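Local coordinates for heme-binding protein A / AI-2 binding protein A (Helicobacter pylori SS1, PDB 6OFQ), which binds peptide in the periplasm and probably hands it to a partner ABC transporter for uptake, as a type II substrate-binding protein, at residues Leu291-Leu296 with Asp436-Thr441; Ile156-Leu159 with Thr163-Phe166; Arg132-Ser135 with Ser140-Tyr143; Leu265-Asn270 with Lys514-Thr519. One frame throughout, in Å; residues are numbered along the deposited sequence.

Interaction 1 of 4, residues Leu291-Leu296 with Asp436-Thr441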
loop_
_atom_site.group_PDB
_atom_site.type_symbol
_atom_site.label_atom_id
_atom_site.label_comp_id
_atom_site.label_asym_id
_atom_site.label_seq_id
_atom_site.Cartn_x
_atom_site.Cartn_y
_atom_site.Cartn_z
ATOM N N LEU A 291 1.748 -6.804 -8.455
ATOM C CA LEU A 291 0.525 -6.866 -7.629
ATOM C C LEU A 291 -0.113 -5.477 -7.522
ATOM O O LEU A 291 -0.756 -5.134 -6.525
ATOM C CB LEU A 291 0.737 -7.450 -6.248
ATOM C CG LEU A 291 1.071 -8.935 -6.286
ATOM C CD1 LEU A 291 1.613 -9.417 -4.964
ATOM C CD2 LEU A 291 -0.255 -9.679 -6.401
ATOM N N LEU A 292 0.056 -4.717 -8.587
ATOM C CA LEU A 292 -0.302 -3.295 -8.653
ATOM C C LEU A 292 -1.494 -3.032 -9.538
ATOM O O LEU A 292 -1.656 -3.640 -10.598
ATOM C CB LEU A 292 0.873 -2.527 -9.305
ATOM C CG LEU A 292 2.230 -2.646 -8.610
ATOM C CD1 LEU A 292 3.434 -2.425 -9.509
ATOM C CD2 LEU A 292 2.220 -1.581 -7.524
ATOM N N ALA A 293 -2.310 -2.044 -9.183
ATOM C CA ALA A 293 -3.359 -1.543 -10.050
ATOM C C ALA A 293 -3.322 -0.017 -10.018
ATOM O O ALA A 293 -2.986 0.575 -8.983
ATOM C CB ALA A 293 -4.740 -2.041 -9.658
ATOM N N SER A 294 -3.603 0.615 -11.157
ATOM C CA SER A 294 -3.630 2.081 -11.321
ATOM C C SER A 294 -4.891 2.444 -12.088
ATOM O O SER A 294 -5.196 1.855 -13.107
ATOM C CB SER A 294 -2.365 2.494 -12.116
ATOM O OG SER A 294 -2.338 3.905 -12.248
ATOM N N TRP A 295 -5.580 3.490 -11.614
ATOM C CA TRP A 295 -6.931 3.807 -12.159
ATOM C C TRP A 295 -7.233 5.282 -11.955
ATOM O O TRP A 295 -6.436 5.996 -11.355
ATOM C CB TRP A 295 -8.035 2.896 -11.594
ATOM C CG TRP A 295 -8.313 3.053 -10.135
ATOM C CD1 TRP A 295 -9.217 3.880 -9.566
ATOM C CD2 TRP A 295 -7.625 2.424 -9.058
ATOM N NE1 TRP A 295 -9.191 3.761 -8.197
ATOM C CE2 TRP A 295 -8.224 2.860 -7.848
ATOM C CE3 TRP A 295 -6.603 1.486 -8.975
ATOM C CZ2 TRP A 295 -7.796 2.419 -6.604
ATOM C CZ3 TRP A 295 -6.185 1.059 -7.757
ATOM C CH2 TRP A 295 -6.761 1.541 -6.583
ATOM N N LEU A 296 -8.350 5.705 -12.486
ATOM C CA LEU A 296 -8.816 7.045 -12.245
ATOM C C LEU A 296 -9.992 6.951 -11.276
ATOM O O LEU A 296 -11.004 6.300 -11.604
ATOM C CB LEU A 296 -9.143 7.671 -13.585
ATOM C CG LEU A 296 -9.583 9.131 -13.591
ATOM C CD1 LEU A 296 -8.434 10.076 -13.239
ATOM C CD2 LEU A 296 -10.138 9.513 -14.957
ATOM N N ASP A 436 -9.952 -9.407 -0.921
ATOM C CA ASP A 436 -10.497 -8.515 0.100
ATOM C C ASP A 436 -9.720 -7.209 0.254
ATOM O O ASP A 436 -10.296 -6.128 0.469
ATOM C CB ASP A 436 -10.552 -9.236 1.450
ATOM C CG ASP A 436 -11.208 -8.415 2.551
ATOM O OD1 ASP A 436 -10.427 -7.759 3.273
ATOM O OD2 ASP A 436 -12.407 -8.501 2.732
ATOM N N ASN A 437 -8.407 -7.310 0.090
ATOM C CA ASN A 437 -7.463 -6.182 0.315
ATOM C C ASN A 437 -7.672 -5.092 -0.753
ATOM O O ASN A 437 -7.164 -3.966 -0.537
ATOM C CB ASN A 437 -6.034 -6.724 0.346
ATOM C CG ASN A 437 -4.960 -5.640 0.497
ATOM O OD1 ASN A 437 -4.172 -5.435 -0.448
ATOM N ND2 ASN A 437 -4.894 -4.964 1.610
ATOM N N PHE A 438 -8.265 -5.437 -1.905
ATOM C CA PHE A 438 -8.627 -4.431 -2.897
ATOM C C PHE A 438 -10.112 -4.137 -2.773
ATOM O O PHE A 438 -10.538 -2.958 -2.609
ATOM C CB PHE A 438 -8.292 -4.807 -4.360
ATOM C CG PHE A 438 -6.804 -4.899 -4.679
ATOM C CD1 PHE A 438 -5.976 -5.917 -4.163
ATOM C CD2 PHE A 438 -6.271 -4.039 -5.637
ATOM C CE1 PHE A 438 -4.641 -5.978 -4.577
ATOM C CE2 PHE A 438 -4.927 -4.117 -6.005
ATOM C CZ PHE A 438 -4.126 -5.107 -5.500
ATOM N N LEU A 439 -10.944 -5.144 -2.989
ATOM C CA LEU A 439 -12.361 -4.919 -3.089
ATOM C C LEU A 439 -12.954 -4.347 -1.801
ATOM O O LEU A 439 -13.745 -3.398 -1.869
ATOM C CB LEU A 439 -13.094 -6.188 -3.461
ATOM C CG LEU A 439 -12.645 -6.832 -4.785
ATOM C CD1 LEU A 439 -13.360 -8.175 -4.939
ATOM C CD2 LEU A 439 -12.948 -5.902 -5.952
ATOM N N TYR A 440 -12.625 -4.859 -0.635
ATOM C CA TYR A 440 -13.246 -4.353 0.581
ATOM C C TYR A 440 -12.554 -3.107 1.078
ATOM O O TYR A 440 -13.186 -2.076 1.414
ATOM C CB TYR A 440 -13.310 -5.427 1.675
ATOM C CG TYR A 440 -14.325 -5.078 2.756
ATOM C CD1 TYR A 440 -15.658 -5.311 2.488
ATOM C CD2 TYR A 440 -13.974 -4.491 3.948
ATOM C CE1 TYR A 440 -16.644 -4.980 3.401
ATOM C CE2 TYR A 440 -14.980 -4.179 4.895
ATOM C CZ TYR A 440 -16.277 -4.440 4.549
ATOM O OH TYR A 440 -17.388 -4.188 5.412
ATOM N N THR A 441 -11.236 -3.117 1.068
ATOM C CA THR A 441 -10.514 -1.993 1.631
ATOM C C THR A 441 -10.703 -0.724 0.820
ATOM O O THR A 441 -10.618 0.367 1.388
ATOM C CB THR A 441 -9.037 -2.391 1.688
ATOM O OG1 THR A 441 -8.941 -3.588 2.461
ATOM C CG2 THR A 441 -8.129 -1.346 2.387
#

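Interaction 2 of 4, residues Ile156-Leu159 with Thr163-Phe166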
loop_
_atom_site.group_PDB
_atom_site.type_symbol
_atom_site.label_atom_id
_atom_site.label_comp_id
_atom_site.label_asym_id
_atom_site.label_seq_id
_atom_site.Cartn_x
_atom_site.Cartn_y
_atom_site.Cartn_z
ATOM N N ILE A 156 -9.608 -8.502 22.508
ATOM C CA ILE A 156 -8.210 -8.842 22.568
ATOM C C ILE A 156 -7.795 -9.012 24.000
ATOM O O ILE A 156 -7.995 -8.076 24.776
ATOM C CB ILE A 156 -7.300 -7.817 21.869
ATOM C CG1 ILE A 156 -7.950 -7.290 20.604
ATOM C CG2 ILE A 156 -5.903 -8.354 21.714
ATOM C CD1 ILE A 156 -7.135 -6.166 19.954
ATOM N N GLU A 157 -7.174 -10.151 24.319
ATOM C CA GLU A 157 -6.789 -10.474 25.694
ATOM C C GLU A 157 -5.341 -10.891 25.728
ATOM O O GLU A 157 -4.913 -11.737 24.928
ATOM C CB GLU A 157 -7.570 -11.678 26.223
ATOM C CG GLU A 157 -9.069 -11.519 26.271
ATOM C CD GLU A 157 -9.672 -12.909 26.491
ATOM O OE1 GLU A 157 -9.966 -13.685 25.538
ATOM O OE2 GLU A 157 -9.775 -13.305 27.686
ATOM N N ALA A 158 -4.608 -10.398 26.726
ATOM C CA ALA A 158 -3.296 -10.937 27.097
ATOM C C ALA A 158 -3.547 -12.028 28.138
ATOM O O ALA A 158 -3.851 -11.732 29.293
ATOM C CB ALA A 158 -2.356 -9.875 27.678
ATOM N N LEU A 159 -3.487 -13.277 27.740
ATOM C CA LEU A 159 -3.750 -14.386 28.649
ATOM C C LEU A 159 -2.554 -14.558 29.572
ATOM O O LEU A 159 -2.778 -14.986 30.722
ATOM C CB LEU A 159 -3.986 -15.681 27.852
ATOM C CG LEU A 159 -5.282 -15.551 27.051
ATOM C CD1 LEU A 159 -5.465 -16.800 26.204
ATOM C CD2 LEU A 159 -6.506 -15.193 27.873
ATOM N N THR A 163 1.153 -14.445 25.513
ATOM C CA THR A 163 -0.022 -15.070 24.838
ATOM C C THR A 163 -1.123 -14.033 24.631
ATOM O O THR A 163 -1.627 -13.415 25.562
ATOM C CB THR A 163 -0.585 -16.282 25.657
ATOM O OG1 THR A 163 0.489 -17.119 26.066
ATOM C CG2 THR A 163 -1.582 -17.091 24.807
ATOM N N ILE A 164 -1.506 -13.888 23.351
ATOM C CA ILE A 164 -2.571 -13.010 22.947
ATOM C C ILE A 164 -3.721 -13.784 22.306
ATOM O O ILE A 164 -3.494 -14.626 21.454
ATOM C CB ILE A 164 -2.043 -11.920 21.958
ATOM C CG1 ILE A 164 -1.165 -10.860 22.691
ATOM C CG2 ILE A 164 -3.210 -11.269 21.248
ATOM C CD1 ILE A 164 -1.980 -9.818 23.412
ATOM N N ARG A 165 -4.941 -13.519 22.747
ATOM C CA ARG A 165 -6.126 -14.173 22.161
ATOM C C ARG A 165 -7.082 -13.135 21.589
ATOM O O ARG A 165 -7.487 -12.205 22.290
ATOM C CB ARG A 165 -6.876 -14.995 23.207
ATOM C CG ARG A 165 -8.145 -15.624 22.651
ATOM C CD ARG A 165 -8.707 -16.689 23.580
ATOM N NE ARG A 165 -7.858 -17.890 23.499
ATOM C CZ ARG A 165 -7.833 -18.904 24.371
ATOM N NH1 ARG A 165 -8.541 -18.900 25.486
ATOM N NH2 ARG A 165 -7.020 -19.903 24.164
ATOM N N PHE A 166 -7.393 -13.261 20.303
ATOM C CA PHE A 166 -8.414 -12.478 19.636
ATOM C C PHE A 166 -9.669 -13.286 19.523
ATOM O O PHE A 166 -9.589 -14.488 19.190
ATOM C CB PHE A 166 -7.986 -12.142 18.181
ATOM C CG PHE A 166 -6.802 -11.231 18.044
ATOM C CD1 PHE A 166 -6.952 -9.842 17.940
ATOM C CD2 PHE A 166 -5.555 -11.777 17.946
ATOM C CE1 PHE A 166 -5.840 -9.020 17.794
ATOM C CE2 PHE A 166 -4.439 -10.978 17.772
ATOM C CZ PHE A 166 -4.594 -9.606 17.741
HETATM O O HOH W 1 -10.224 -12.524 23.144
#

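Interaction 3 of 4, residues Arg132-Ser135 with Ser140-Tyr143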
loop_
_atom_site.group_PDB
_atom_site.type_symbol
_atom_site.label_atom_id
_atom_site.label_comp_id
_atom_site.label_asym_id
_atom_site.label_seq_id
_atom_site.Cartn_x
_atom_site.Cartn_y
_atom_site.Cartn_z
ATOM N N ARG A 132 -6.474 6.237 22.102
ATOM C CA ARG A 132 -5.854 6.711 20.864
ATOM C C ARG A 132 -4.397 7.134 20.986
ATOM O O ARG A 132 -3.665 7.144 19.962
ATOM C CB ARG A 132 -6.706 7.858 20.298
ATOM C CG ARG A 132 -5.994 8.908 19.474
ATOM C CD ARG A 132 -6.926 10.105 19.360
ATOM N NE ARG A 132 -6.205 11.068 18.569
ATOM C CZ ARG A 132 -6.212 11.142 17.248
ATOM N NH1 ARG A 132 -6.949 10.304 16.536
ATOM N NH2 ARG A 132 -5.489 12.059 16.629
ATOM N N TYR A 133 -4.014 7.601 22.180
ATOM C CA TYR A 133 -2.656 8.018 22.547
ATOM C C TYR A 133 -2.363 9.435 22.082
ATOM O O TYR A 133 -2.125 10.343 22.911
ATOM C CB TYR A 133 -1.588 7.015 22.092
ATOM C CG TYR A 133 -0.190 7.398 22.506
ATOM C CD1 TYR A 133 0.254 7.090 23.793
ATOM C CD2 TYR A 133 0.660 8.042 21.601
ATOM C CE1 TYR A 133 1.562 7.424 24.169
ATOM C CE2 TYR A 133 1.960 8.403 21.978
ATOM C CZ TYR A 133 2.369 8.113 23.280
ATOM O OH TYR A 133 3.680 8.352 23.641
ATOM N N TYR A 134 -2.349 9.641 20.769
ATOM C CA TYR A 134 -2.109 10.945 20.173
ATOM C C TYR A 134 -3.231 11.898 20.561
ATOM O O TYR A 134 -4.353 11.526 20.793
ATOM C CB TYR A 134 -2.005 10.858 18.670
ATOM C CG TYR A 134 -0.857 9.973 18.244
ATOM C CD1 TYR A 134 0.443 10.392 18.370
ATOM C CD2 TYR A 134 -1.083 8.789 17.573
ATOM C CE1 TYR A 134 1.534 9.638 17.971
ATOM C CE2 TYR A 134 -0.003 7.985 17.216
ATOM C CZ TYR A 134 1.284 8.442 17.321
ATOM O OH TYR A 134 2.347 7.688 16.935
ATOM N N SER A 135 -2.839 13.161 20.663
ATOM C CA SER A 135 -3.817 14.213 20.890
ATOM C C SER A 135 -4.850 14.266 19.804
ATOM O O SER A 135 -4.571 13.886 18.656
ATOM C CB SER A 135 -3.145 15.592 20.875
ATOM O OG SER A 135 -2.412 15.587 22.079
ATOM N N SER A 140 -4.943 9.965 12.212
ATOM C CA SER A 140 -6.035 9.040 12.077
ATOM C C SER A 140 -5.481 7.639 11.800
ATOM O O SER A 140 -4.518 7.469 11.037
ATOM C CB SER A 140 -6.909 9.411 10.904
ATOM O OG SER A 140 -7.958 8.468 10.780
ATOM N N TYR A 141 -6.141 6.622 12.372
ATOM C CA TYR A 141 -5.812 5.216 12.112
ATOM C C TYR A 141 -6.590 4.753 10.913
ATOM O O TYR A 141 -7.592 4.058 11.018
ATOM C CB TYR A 141 -6.110 4.391 13.385
ATOM C CG TYR A 141 -5.207 4.763 14.573
ATOM C CD1 TYR A 141 -3.833 4.569 14.537
ATOM C CD2 TYR A 141 -5.758 5.252 15.780
ATOM C CE1 TYR A 141 -2.990 4.927 15.582
ATOM C CE2 TYR A 141 -4.929 5.492 16.877
ATOM C CZ TYR A 141 -3.570 5.356 16.773
ATOM O OH TYR A 141 -2.764 5.698 17.840
ATOM N N LYS A 142 -6.067 5.142 9.750
ATOM C CA LYS A 142 -6.799 5.032 8.510
ATOM C C LYS A 142 -7.128 3.641 8.039
ATOM O O LYS A 142 -8.287 3.354 7.680
ATOM C CB LYS A 142 -6.108 5.806 7.343
ATOM C CG LYS A 142 -6.029 7.327 7.544
ATOM C CD LYS A 142 -5.055 7.975 6.545
ATOM C CE LYS A 142 -4.455 9.342 6.848
ATOM N NZ LYS A 142 -3.744 9.880 5.651
ATOM N N TYR A 143 -6.158 2.730 8.013
ATOM C CA TYR A 143 -6.452 1.366 7.666
ATOM C C TYR A 143 -7.446 0.794 8.645
ATOM O O TYR A 143 -8.321 0.040 8.204
ATOM C CB TYR A 143 -5.204 0.496 7.667
ATOM C CG TYR A 143 -4.494 0.313 6.315
ATOM C CD1 TYR A 143 -4.972 -0.639 5.443
ATOM C CD2 TYR A 143 -3.301 0.943 5.995
ATOM C CE1 TYR A 143 -4.343 -0.922 4.239
ATOM C CE2 TYR A 143 -2.627 0.675 4.804
ATOM C CZ TYR A 143 -3.159 -0.292 3.971
ATOM O OH TYR A 143 -2.428 -0.601 2.839
#

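Interaction 4 of 4, residues Leu265-Asn270 with Lys514-Thr519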
loop_
_atom_site.group_PDB
_atom_site.type_symbol
_atom_site.label_atom_id
_atom_site.label_comp_id
_atom_site.label_asym_id
_atom_site.label_seq_id
_atom_site.Cartn_x
_atom_site.Cartn_y
_atom_site.Cartn_z
ATOM N N LEU A 265 19.811 1.417 -6.209
ATOM C CA LEU A 265 18.558 0.675 -6.427
ATOM C C LEU A 265 17.499 1.771 -6.381
ATOM O O LEU A 265 17.525 2.626 -5.499
ATOM C CB LEU A 265 18.367 -0.368 -5.322
ATOM C CG LEU A 265 17.005 -0.982 -4.985
ATOM C CD1 LEU A 265 16.683 -1.868 -6.121
ATOM C CD2 LEU A 265 17.116 -1.856 -3.751
ATOM N N MET A 266 16.544 1.730 -7.299
ATOM C CA MET A 266 15.509 2.766 -7.346
ATOM C C MET A 266 14.145 2.243 -7.759
ATOM O O MET A 266 14.023 1.324 -8.568
ATOM C CB MET A 266 15.871 3.956 -8.231
ATOM C CG MET A 266 16.289 3.507 -9.593
ATOM S SD MET A 266 16.433 4.801 -10.853
ATOM C CE MET A 266 14.742 5.229 -11.287
ATOM N N THR A 267 13.109 2.885 -7.230
ATOM C CA THR A 267 11.754 2.633 -7.699
ATOM C C THR A 267 11.351 3.795 -8.594
ATOM O O THR A 267 11.946 4.899 -8.578
ATOM C CB THR A 267 10.782 2.453 -6.501
ATOM O OG1 THR A 267 10.836 3.631 -5.679
ATOM C CG2 THR A 267 11.177 1.147 -5.755
ATOM N N GLY A 268 10.301 3.505 -9.357
ATOM C CA GLY A 268 9.629 4.576 -10.104
ATOM C C GLY A 268 10.356 5.091 -11.337
ATOM O O GLY A 268 10.326 6.310 -11.567
ATOM N N PRO A 269 11.010 4.250 -12.141
ATOM C CA PRO A 269 11.725 4.782 -13.309
ATOM C C PRO A 269 10.764 5.458 -14.290
ATOM O O PRO A 269 9.603 5.010 -14.436
ATOM C CB PRO A 269 12.355 3.558 -13.950
ATOM C CG PRO A 269 11.410 2.460 -13.582
ATOM C CD PRO A 269 10.966 2.780 -12.176
ATOM N N ASN A 270 11.288 6.403 -15.070
ATOM C CA ASN A 270 10.573 6.748 -16.286
ATOM C C ASN A 270 10.661 5.617 -17.281
ATOM O O ASN A 270 11.724 5.111 -17.630
ATOM C CB ASN A 270 11.224 7.949 -16.944
ATOM C CG ASN A 270 10.798 9.218 -16.288
ATOM O OD1 ASN A 270 9.646 9.379 -15.813
ATOM N ND2 ASN A 270 11.767 10.128 -16.190
ATOM N N LYS A 514 22.157 -7.647 -4.924
ATOM C CA LYS A 514 21.518 -8.954 -5.024
ATOM C C LYS A 514 20.506 -9.126 -3.918
ATOM O O LYS A 514 20.565 -8.447 -2.891
ATOM C CB LYS A 514 22.547 -10.044 -4.770
ATOM C CG LYS A 514 23.732 -10.040 -5.716
ATOM C CD LYS A 514 23.301 -10.185 -7.140
ATOM C CE LYS A 514 24.553 -10.224 -8.014
ATOM N NZ LYS A 514 24.125 -10.680 -9.358
ATOM N N GLY A 515 19.556 -10.043 -4.165
ATOM C CA GLY A 515 18.633 -10.416 -3.111
ATOM C C GLY A 515 17.336 -9.644 -3.080
ATOM O O GLY A 515 16.414 -10.063 -2.347
ATOM N N TYR A 516 17.296 -8.499 -3.733
ATOM C CA TYR A 516 16.037 -7.771 -3.798
ATOM C C TYR A 516 15.070 -8.575 -4.662
ATOM O O TYR A 516 15.484 -9.133 -5.676
ATOM C CB TYR A 516 16.249 -6.389 -4.391
ATOM C CG TYR A 516 15.013 -5.509 -4.441
ATOM C CD1 TYR A 516 14.625 -4.788 -3.315
ATOM C CD2 TYR A 516 14.211 -5.454 -5.562
ATOM C CE1 TYR A 516 13.544 -3.935 -3.348
ATOM C CE2 TYR A 516 13.119 -4.610 -5.607
ATOM C CZ TYR A 516 12.764 -3.915 -4.475
ATOM O OH TYR A 516 11.647 -3.072 -4.477
ATOM N N LYS A 517 13.794 -8.504 -4.312
ATOM C CA LYS A 517 12.772 -9.235 -5.086
ATOM C C LYS A 517 11.625 -8.276 -5.374
ATOM O O LYS A 517 11.111 -7.610 -4.492
ATOM C CB LYS A 517 12.345 -10.496 -4.338
ATOM C CG LYS A 517 13.359 -11.625 -4.470
ATOM C CD LYS A 517 13.018 -12.907 -3.762
ATOM C CE LYS A 517 14.052 -13.980 -4.053
ATOM N NZ LYS A 517 15.469 -13.586 -4.193
ATOM N N THR A 518 11.167 -8.277 -6.629
ATOM C CA THR A 518 10.011 -7.480 -7.008
ATOM C C THR A 518 8.671 -8.252 -6.731
ATOM O O THR A 518 7.608 -7.664 -6.802
ATOM C CB THR A 518 9.993 -7.091 -8.511
ATOM O OG1 THR A 518 10.018 -8.314 -9.275
ATOM C CG2 THR A 518 11.135 -6.163 -8.830
ATOM N N THR A 519 8.783 -9.546 -6.484
ATOM C CA THR A 519 7.643 -10.449 -6.272
ATOM C C THR A 519 7.169 -10.417 -4.829
ATOM O O THR A 519 7.894 -10.070 -3.909
ATOM C CB THR A 519 8.023 -11.878 -6.675
ATOM O OG1 THR A 519 9.170 -12.338 -5.956
ATOM C CG2 THR A 519 8.295 -11.923 -8.216
#

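Interaction 1 of 4, residues Leu291-Leu296 with Asp436-Thr441
F438 reaches L291 and A293 from the first turn of helix 436-443, and that turn is pinned through D436 O, which takes two backbone N-H groups. Y440 N is 2.9 Å from D436 O. T441 N follows at 3.2 Å from D436 O, so this one carbonyl is shared by two amides.

The nearest alpha carbons, of A293 and F438, are 9.3 Å apart. The phenyl ring spans this gap. Its first torsion puts CG anti to the carbonyl carbon (chi1 -67°), and the ring then points from the helix to the strand. F438 CZ comes 3.5 Å from L291 O. The oxygen sits at the edge of the ring, in its plane. It meets ring C-H there, and the slightly positive rim of the ring probably suits it. A293 also lies at the ring edge. Its methyl carbon CB is 4.2 Å from F438 CE2, an apolar touch, and it points from the strand toward the helix. F438, L291 and A293 are all buried.

W428 meets the F438 ring edge-to-face, and F339 also packs on it. L291 and A293 form backbone hydrogen bonds with A430 and W428, just after and on the adjacent antiparallel strand 423-429. N437 OD1 accepts from both D431 N and W428 NE1, which ties the start of the helix to that strand and to the loop just after it.

W295 also meets W443 of the same helix. The result is a helix packed on a beta-sheet, with F438 making the contact between these two segments, an arrangement belonging to the alpha/beta architecture of periplasmic binding proteins.

Interaction 2 of 4, residues Ile156-Leu159 with Thr163-Phe166
A beta hairpin is formed here. Strand 153-160 runs antiparallel to strand 163-168, and I156-L159 pairs with T163-F166.

E157 and R165 are a hydrogen-bonded pair. E157 N gives to R165 O at 2.9 Å. R165 N gives to E157 O at 2.8 Å, nearly straight (168°) and in the carbonyl plane. Near the turn, L159 N gives to T163 O at 2.9 Å, more bent (139°). I156 with F166 and A158 with I164 are non-hydrogen-bonded pairs. There, CA-H groups approach the carbonyl oxygens instead.

I156, A158, I164 and F166 share one face. I156 lies alongside F166, with CD1 3.8 Å from F166 CE1 and CG2 over one ring face. I156 CG2 also meets I164 CG2 at 4.0 Å. L120 and F123 of helix 116-127 cover this apolar face.

E157 and R165 lie side by side on the other face, but their charged ends do not touch. R165 has two conformers, so the contacts of its outer part are tentative. In one of them the chain bends at its third torsion (chi3 -74°), L159 CD1 lies over the guanidinium centre, 3.7 Å from R165 CZ, and R165 NE bonds T93 OG1 on strand 91-96. A water bridges E157 OE1 (2.7 Å) and R165 O (2.9 Å).

One apolar face against a helix and one polar face with charged side chains is the two-sided pattern of an amphipathic hairpin. This one ends a five-stranded antiparallel sheet, with 153-160 as its outermost strand and 163-168 joined to 91-96.

Interaction 3 of 4, residues Arg132-Ser135 with Ser140-Tyr143
In both Y141 and Y134 the ring carbon CG stands anti to the carbonyl carbon (chi1 -65° and -61°), and the phenol of Y141 is thereby carried across to the loop 132-135. Y141 OH donates to R132 O at 2.7 Å. The hydroxyl sits 27° off the carbonyl plane. R132 O lies at the edge of the Y141 ring and in its plane. Y134 N makes a second, weak bond to R132 O.

The side chains of Y134 and Y141 cross at about a right angle. Y134 CD2 is 3.5 Å from Y141 OH, an oblique approach. The other end of the Y134 ring bonds D45 through OH. Y133 CD2 lies over the centre of one Y134 ring face.

R132 turns its own side chain back on the loop. NE gives to Y134 O at 2.9 Å, from above the carbonyl plane. NH2 gives to S135 O, also at 2.9 Å, with that oxygen in the guanidinium plane. NH2 also bonds K139 O.

Y141 stands at the N-cap position of helix 142-147. Its neutral hydroxyl satisfies the buried R132 O without placing a charge there. Together with the guanidinium, which holds the loop's carbonyls, this bond probably fixes the loop relative to the helix start.

Interaction 4 of 4, residues Leu265-Asn270 with Lys514-Thr519
The aromatic ring of Y516 carries L265 over one face. L265 CD1 stands 4.3 Å above the plane, over the ring centre. The second methyl is nearer to individual ring atoms: L265 CD2 is 3.9 Å from Y516 CD1 and 4.2 Å from Y516 CE1. The two side chains cross at about a right angle.

At the hydroxyl end, T267 CG2 comes 4.4 Å from Y516 OH, a loose touch. The hydroxyl has its polar partner in N524 OD1, and this bond fixes the far end of the ring.

The alpha carbons of L265 and Y516 are 9.2 Å apart, so the side chains do the bridging. Y516 holds CG anti to its N (chi1 -177°), which swings the ring out so that its face lies beneath L265 CD1 and its hydroxyl end reaches the T267 side. Both L265 and Y516 are buried, and the packing between them is apolar.

Packing on other parts of the chain completes the site. Y516 also touches V507, V523, V529 and Y70. L265 lies on V507 and H509 of strand 497-510 and on L33 and F35 of strand 32-37.

The short strand 265-266 forms the edge of a five-stranded mixed sheet, beside strand 32-37, with helix 251-259 near it. The loop after strand 513-514 lays Y516 against this edge, where strand 497-510 packs on L265 and Y516, and its P508 is backbone-bonded to M266.

Following the chain from the N terminus, interaction 3 comes first and closes a short loop between residues 132 and 143. Interaction 2 is next, a hairpin between 156 and 166. Neither is nested in another. Interaction 4 then opens at 265 and closes at 519, a long loop that ties an edge strand to the C-terminal part of the chain. Interaction 1 is nested inside it, joining strand 292-298 to helix 436-443. Interactions 1 and 3 touch, T441 CG2 being 4.2 Å from Y143 CE1. Interactions 3 and 4 lie on opposite sides of the chain's centre. Interactions 2 and 4 are farthest apart, their centres about 38 Å from each other.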